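Local atomic coordinates of aldehyde dehydrogenase (Burkholderia vietnamiensis, PDB entry 5KF0), a protein that probably oxidises aldehydes to carboxylic acids with a nicotinamide cofactor, as other aldehyde dehydrogenases do, and binds NADPH. Residues R280-F283 and G284-Q288; F271-L274 and D275-D279; K312-A315 and K316-L320. All coordinates share one frame; numbering follows the deposited sequence.

Overall arrangement
The three contacts lie along two neighbouring helices of the aldehyde dehydrogenase fold. Interaction 2 forms the start of helix 274-286 and interaction 1 its last turns, their centres about 14 Å apart; interaction 3 comes later, near the end of helix 306-319, with its centre about 11 Å from that of interaction 1 and 13 Å from that of interaction 2. Strand 298-302 separates the two helices in the chain. Asp-275 salt-bridges Lys-312, Val-278 and Ala-282 pack on Lys-316, and Tyr-286 meets Thr-317 and Leu-320, joining helix 274-286 along its length to the C-terminal half of helix 306-319 and the next residue; the two helices form one layer beside the mixed sheet containing strands 263-266 and 298-302.

Interaction 1 of 3, residues R280-F283 and G284-Q288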
# COMPACT_ATOMS: atom_id res chain seq x y z
N ARG A 280 -25.12 25.70 -1.54
CA ARG A 280 -24.46 24.62 -2.26
C ARG A 280 -25.40 23.94 -3.25
O ARG A 280 -24.97 23.51 -4.33
CB ARG A 280 -23.88 23.60 -1.27
CG ARG A 280 -22.80 24.20 -0.35
CD ARG A 280 -21.71 24.82 -1.19
NE ARG A 280 -20.89 23.80 -1.84
CZ ARG A 280 -20.04 24.03 -2.84
NH1 ARG A 280 -19.91 25.25 -3.34
NH2 ARG A 280 -19.33 23.02 -3.33
N LEU A 281 -26.69 23.83 -2.91
CA LEU A 281 -27.66 23.30 -3.87
C LEU A 281 -27.74 24.18 -5.11
O LEU A 281 -27.75 23.68 -6.24
CB LEU A 281 -29.04 23.18 -3.21
CG LEU A 281 -29.20 22.13 -2.11
CD1 LEU A 281 -30.53 22.32 -1.38
CD2 LEU A 281 -29.13 20.72 -2.73
N ALA A 282 -27.80 25.50 -4.92
CA ALA A 282 -27.85 26.41 -6.06
C ALA A 282 -26.57 26.33 -6.89
O ALA A 282 -26.63 26.31 -8.12
CB ALA A 282 -28.10 27.84 -5.57
N PHE A 283 -25.42 26.25 -6.22
CA PHE A 283 -24.17 26.05 -6.95
C PHE A 283 -24.22 24.77 -7.77
O PHE A 283 -23.94 24.77 -8.97
CB PHE A 283 -22.99 26.00 -5.98
CG PHE A 283 -21.71 25.58 -6.63
CD1 PHE A 283 -21.23 24.29 -6.49
CD2 PHE A 283 -21.00 26.48 -7.41
CE1 PHE A 283 -20.07 23.90 -7.11
CE2 PHE A 283 -19.83 26.09 -8.02
CZ PHE A 283 -19.37 24.80 -7.87
N GLY A 284 -24.61 23.66 -7.13
CA GLY A 284 -24.56 22.38 -7.82
C GLY A 284 -25.56 22.28 -8.96
O GLY A 284 -25.27 21.69 -10.01
N ALA A 285 -26.74 22.87 -8.78
CA ALA A 285 -27.77 22.79 -9.81
C ALA A 285 -27.48 23.71 -10.99
O ALA A 285 -27.81 23.37 -12.14
CB ALA A 285 -29.13 23.14 -9.21
N TYR A 286 -26.89 24.87 -10.74
CA TYR A 286 -26.86 25.91 -11.76
C TYR A 286 -25.46 26.34 -12.18
O TYR A 286 -25.35 27.12 -13.14
CB TYR A 286 -27.67 27.13 -11.28
CG TYR A 286 -29.08 26.72 -10.87
CD1 TYR A 286 -29.92 26.06 -11.78
CD2 TYR A 286 -29.53 26.92 -9.57
CE1 TYR A 286 -31.20 25.64 -11.39
CE2 TYR A 286 -30.82 26.52 -9.19
CZ TYR A 286 -31.64 25.88 -10.11
OH TYR A 286 -32.90 25.47 -9.71
N TYR A 287 -24.40 25.84 -11.54
CA TYR A 287 -23.04 26.10 -12.01
C TYR A 287 -22.92 25.69 -13.47
O TYR A 287 -23.35 24.60 -13.86
CB TYR A 287 -22.01 25.32 -11.16
CG TYR A 287 -20.62 25.21 -11.77
CD1 TYR A 287 -20.28 24.13 -12.59
CD2 TYR A 287 -19.64 26.16 -11.51
CE1 TYR A 287 -19.01 24.02 -13.15
CE2 TYR A 287 -18.37 26.05 -12.07
CZ TYR A 287 -18.06 24.99 -12.88
OH TYR A 287 -16.79 24.88 -13.43
N GLN A 288 -22.33 26.58 -14.27
CA GLN A 288 -22.22 26.39 -15.72
C GLN A 288 -23.57 26.01 -16.33
O GLN A 288 -23.66 25.19 -17.25
CB GLN A 288 -21.14 25.36 -16.07
CG GLN A 288 -20.70 25.48 -17.53
CD GLN A 288 -19.50 24.64 -17.86
OE1 GLN A 288 -18.75 24.22 -16.97
NE2 GLN A 288 -19.30 24.39 -19.16
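The ring of Phe-283 lies beside that of Tyr-287, one helical turn further on, and CB of Tyr-287 sits over one of its faces. The pair lies at the C-terminal end of helix 274-286, the helix of a beta-alpha-beta unit whose strands are 263-266 and 298-302. The CH-pi contact places Tyr-287 CB 4.2 Å from the centroid of the Phe-283 ring, displaced toward the rim. Both side chains have CG anti to the backbone N, which sends them the same way. Their rings meet obliquely, with planes at 49°, and the closest approach is 3.5 Å between Phe-283 CE2 and Tyr-287 CD2.

The backbone ties the same two residues together: Tyr-287 N donates to Phe-283 O at 2.8 Å, although Tyr-287 itself has already left helical geometry. Gly-284 N and Ala-285 N continue the regular pattern to Arg-280 O and Leu-281 O. Tyr-286 N bonds to Ala-282 O less straightly, at 140°, and has a second, weak bond to Phe-283 O, as the helix comes to its end.

Outward from this turn, the hydroxyl of Tyr-287 is hydrogen-bonded to Lys-101, and Arg-280 forms a salt bridge with Asp-443. Tyr-286 bonds through its hydroxyl to the carbonyl of Thr-372, so its ring spans from the helix to strand 368-375. The side chain of Tyr-287 is about 9 Å from the bound NADPH at nearest approach, and so not in contact with it.

Tyr-286 takes a different course from Tyr-287. With chi1 at -53°, its CG stands beside its own backbone N, and the ring turns back over the preceding residue: Ala-285 CB lies 3.6 Å above the ring plane, over its centre, while Tyr-286 CD2 is 4.3 Å from Ala-282 CB.

Interaction 2 of 3, residues F271-L274 and D275-D279; sequences FEQL and DYVVD
Gln-273 runs alongside Tyr-276, its amide obliquely beside CD1 and CE1 of the phenol ring, where helix 274-286 begins. Gln-273 occupies the N-cap position, and its CG is tucked between the backbone N and the carbonyl carbon (chi1 61°). The chain is extended beyond CG and runs beside the tyrosine, bringing Gln-273 OE1 to 3.8 Å from Tyr-276 CD1. Amide and ring are turned 44° against each other. Tyr-276, with CG anti to its backbone N (chi1 162°), lies alongside the glutamine, and the two side chains point the same way.

The first bonds of the helix start from the carbonyls of Gln-273 and Leu-274. Val-277 N reaches Gln-273 O at 3.0 Å, nearly in line with the carbonyl, and Val-278 N reaches Leu-274 O at 2.8 Å. Val-277 CG2 lies 3.3 Å from Gln-273 O. A water accepts from Asp-275 N at 3.1 Å and donates a weak bond to Glu-272 O.

The amide nitrogen of Gln-273 is hydrogen-bonded to Gln-270 and Asn-442, and the hydroxyl of Tyr-276 to the carbonyl of Asn-442 and to Arg-483 of the second subunit. Arg-485 of that subunit makes a cation-pi contact with the Tyr-276 ring and a weak hydrogen bond to Gln-273 OE1. The polar ends of this pair thus link the helix start to a loop and the subunit interface, and the nearby arginines probably polarise the phenol.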
# COMPACT_ATOMS: atom_id res chain seq x y z
N PHE A 271 -31.48 22.08 9.93
CA PHE A 271 -32.15 23.38 10.03
C PHE A 271 -31.15 24.52 10.28
O PHE A 271 -31.25 25.58 9.66
CB PHE A 271 -33.20 23.38 11.13
CG PHE A 271 -33.93 24.70 11.25
CD1 PHE A 271 -34.99 24.99 10.40
CD2 PHE A 271 -33.54 25.65 12.17
CE1 PHE A 271 -35.65 26.21 10.48
CE2 PHE A 271 -34.19 26.87 12.26
CZ PHE A 271 -35.26 27.14 11.41
N GLU A 272 -30.18 24.30 11.17
CA GLU A 272 -29.27 25.38 11.54
C GLU A 272 -28.29 25.76 10.44
O GLU A 272 -27.65 26.81 10.54
CB GLU A 272 -28.49 25.00 12.80
CG GLU A 272 -29.37 24.86 14.04
CD GLU A 272 -30.02 26.18 14.42
OE1 GLU A 272 -29.32 27.21 14.41
OE2 GLU A 272 -31.23 26.17 14.74
N GLN A 273 -28.12 24.96 9.39
CA GLN A 273 -27.24 25.39 8.31
C GLN A 273 -27.96 25.40 6.97
O GLN A 273 -27.36 25.15 5.92
CB GLN A 273 -25.96 24.55 8.26
CG GLN A 273 -26.11 23.06 8.02
CD GLN A 273 -24.75 22.42 7.67
OE1 GLN A 273 -23.70 22.99 7.98
NE2 GLN A 273 -24.78 21.25 7.01
N LEU A 274 -29.25 25.75 6.98
CA LEU A 274 -30.01 25.77 5.74
C LEU A 274 -29.45 26.76 4.72
O LEU A 274 -29.48 26.50 3.52
CB LEU A 274 -31.49 26.07 6.02
CG LEU A 274 -32.33 24.84 6.37
CD1 LEU A 274 -33.80 25.24 6.52
CD2 LEU A 274 -32.16 23.73 5.33
N ASP A 275 -28.94 27.91 5.18
CA ASP A 275 -28.39 28.87 4.21
C ASP A 275 -27.18 28.28 3.50
O ASP A 275 -27.01 28.48 2.29
CB ASP A 275 -28.03 30.19 4.89
CG ASP A 275 -29.25 31.01 5.27
OD1 ASP A 275 -30.33 30.80 4.67
OD2 ASP A 275 -29.14 31.88 6.16
N TYR A 276 -26.33 27.56 4.23
CA TYR A 276 -25.20 26.88 3.60
C TYR A 276 -25.69 25.83 2.61
O TYR A 276 -25.20 25.75 1.47
CB TYR A 276 -24.31 26.22 4.66
CG TYR A 276 -23.40 25.15 4.08
CD1 TYR A 276 -23.66 23.80 4.27
CD2 TYR A 276 -22.28 25.51 3.32
CE1 TYR A 276 -22.83 22.82 3.71
CE2 TYR A 276 -21.44 24.55 2.78
CZ TYR A 276 -21.72 23.21 2.97
OH TYR A 276 -20.90 22.26 2.41
N VAL A 277 -26.66 25.02 3.03
CA VAL A 277 -27.19 23.96 2.17
C VAL A 277 -27.76 24.56 0.89
O VAL A 277 -27.45 24.12 -0.22
CB VAL A 277 -28.25 23.15 2.94
CG1 VAL A 277 -28.96 22.16 2.00
CG2 VAL A 277 -27.58 22.42 4.13
N VAL A 278 -28.60 25.59 1.04
CA VAL A 278 -29.22 26.23 -0.11
C VAL A 278 -28.17 26.81 -1.05
O VAL A 278 -28.29 26.70 -2.27
CB VAL A 278 -30.22 27.30 0.38
CG1 VAL A 278 -30.58 28.28 -0.75
CG2 VAL A 278 -31.46 26.62 0.93
N ASP A 279 -27.11 27.41 -0.49
CA ASP A 279 -26.05 27.96 -1.35
C ASP A 279 -25.38 26.86 -2.16
O ASP A 279 -25.13 27.03 -3.36
CB ASP A 279 -25.03 28.72 -0.50
CG ASP A 279 -23.98 29.41 -1.35
OD1 ASP A 279 -24.33 30.36 -2.07
OD2 ASP A 279 -22.81 28.99 -1.30
O HOH W 1 -28.91 28.83 8.09

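Interaction 3 of 3, residues K312-A315 and K316-L320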
# COMPACT_ATOMS: atom_id res chain seq x y z
N LYS A 312 -36.21 29.43 0.80
CA LYS A 312 -34.85 29.91 0.65
C LYS A 312 -34.28 29.57 -0.73
O LYS A 312 -33.60 30.40 -1.34
CB LYS A 312 -33.96 29.32 1.74
CG LYS A 312 -34.26 29.88 3.14
CD LYS A 312 -33.44 29.16 4.21
CE LYS A 312 -33.64 29.75 5.60
NZ LYS A 312 -32.95 31.07 5.74
N LEU A 313 -34.54 28.36 -1.21
CA LEU A 313 -33.98 27.96 -2.50
C LEU A 313 -34.65 28.70 -3.65
O LEU A 313 -33.99 29.04 -4.64
CB LEU A 313 -34.09 26.45 -2.67
CG LEU A 313 -33.47 25.88 -3.94
CD1 LEU A 313 -32.00 26.24 -4.03
CD2 LEU A 313 -33.65 24.37 -3.98
N VAL A 314 -35.95 28.96 -3.54
CA VAL A 314 -36.63 29.77 -4.55
C VAL A 314 -36.01 31.16 -4.61
O VAL A 314 -35.69 31.68 -5.69
CB VAL A 314 -38.14 29.83 -4.27
CG1 VAL A 314 -38.81 30.97 -5.04
CG2 VAL A 314 -38.79 28.49 -4.62
N ALA A 315 -35.77 31.77 -3.44
CA ALA A 315 -35.18 33.10 -3.41
C ALA A 315 -33.76 33.08 -3.97
O ALA A 315 -33.37 33.97 -4.74
CB ALA A 315 -35.19 33.65 -1.99
N LYS A 316 -32.97 32.08 -3.57
CA LYS A 316 -31.60 31.98 -4.07
C LYS A 316 -31.59 31.78 -5.58
O LYS A 316 -30.83 32.45 -6.30
CB LYS A 316 -30.86 30.85 -3.35
CG LYS A 316 -29.41 30.67 -3.77
CD LYS A 316 -28.55 31.80 -3.24
CE LYS A 316 -27.10 31.67 -3.66
NZ LYS A 316 -26.29 32.77 -3.07
N THR A 317 -32.45 30.89 -6.08
CA THR A 317 -32.49 30.60 -7.52
C THR A 317 -32.87 31.85 -8.31
O THR A 317 -32.28 32.13 -9.36
CB THR A 317 -33.47 29.46 -7.80
OG1 THR A 317 -33.03 28.28 -7.12
CG2 THR A 317 -33.59 29.17 -9.30
N ARG A 318 -33.85 32.60 -7.82
CA ARG A 318 -34.25 33.83 -8.50
C ARG A 318 -33.13 34.86 -8.50
O ARG A 318 -33.09 35.73 -9.39
CB ARG A 318 -35.50 34.40 -7.84
CG ARG A 318 -36.74 33.59 -8.15
CD ARG A 318 -37.96 34.11 -7.39
NE ARG A 318 -39.18 33.50 -7.91
CZ ARG A 318 -40.33 33.45 -7.24
NH1 ARG A 318 -40.42 33.98 -6.02
NH2 ARG A 318 -41.38 32.88 -7.80
N SER A 319 -32.21 34.79 -7.54
CA SER A 319 -31.16 35.80 -7.43
C SER A 319 -30.02 35.59 -8.41
O SER A 319 -29.19 36.49 -8.58
CB SER A 319 -30.60 35.84 -6.01
OG SER A 319 -29.76 34.72 -5.76
N LEU A 320 -29.95 34.43 -9.07
CA LEU A 320 -28.79 34.11 -9.89
C LEU A 320 -28.82 34.88 -11.21
O LEU A 320 -29.80 34.81 -11.96
CB LEU A 320 -28.71 32.61 -10.17
CG LEU A 320 -28.69 31.73 -8.92
CD1 LEU A 320 -28.71 30.26 -9.33
CD2 LEU A 320 -27.47 32.04 -8.06
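This is a local contact between successive turns near the C-terminal end of helix 306-319, in which side chains of one turn lie against those four residues further on. Val-314 and Arg-318 run side by side and point the same way. Val-314 CG1 lies over one face of the Arg-318 guanidinium, 3.5 Å above its plane and displaced toward the rim, with Arg-318 NH1 at 3.6 Å. The arginine chain is extended from CG to NE, which carries the flat group back along the helix to the valine methyl; its CG also passes 3.3 Å from Val-314 O.

Thr-317 turns its hydroxyl back into the helix. Its OG1 stands beside its own backbone N (chi1 -62°) and donates to Leu-313 O at 2.8 Å. Thr-317 N donates to the same oxygen, the two donors arriving from opposite faces of the carbonyl plane. Leu-313 O is therefore gripped by two bonds from a single residue, which satisfies the buried hydroxyl within the helix and fixes its rotation. The side chains of Leu-313 and Thr-317 cross at a slant, with Leu-313 CD1 3.8 Å from Thr-317 OG1.

At the last turn the pattern changes. The bond from Ser-319 N to Ala-315 O is weak, and the same N also donates to Lys-316 O at 3.0 Å. Ser-319 OG donates to Lys-316 O as well, at 2.6 Å, giving that carbonyl two donors.

Different sides of the helix face different elements. Val-314 and Thr-317 rest on strands 357-360 and 368-375, where Leu-313 packs on Leu-373. Toward helix 274-286, Lys-316 lies on Val-278 and Ala-282, while Thr-317, and Leu-320 just past the helix, touch Tyr-286; this end thus packs against both that helix and the sheet.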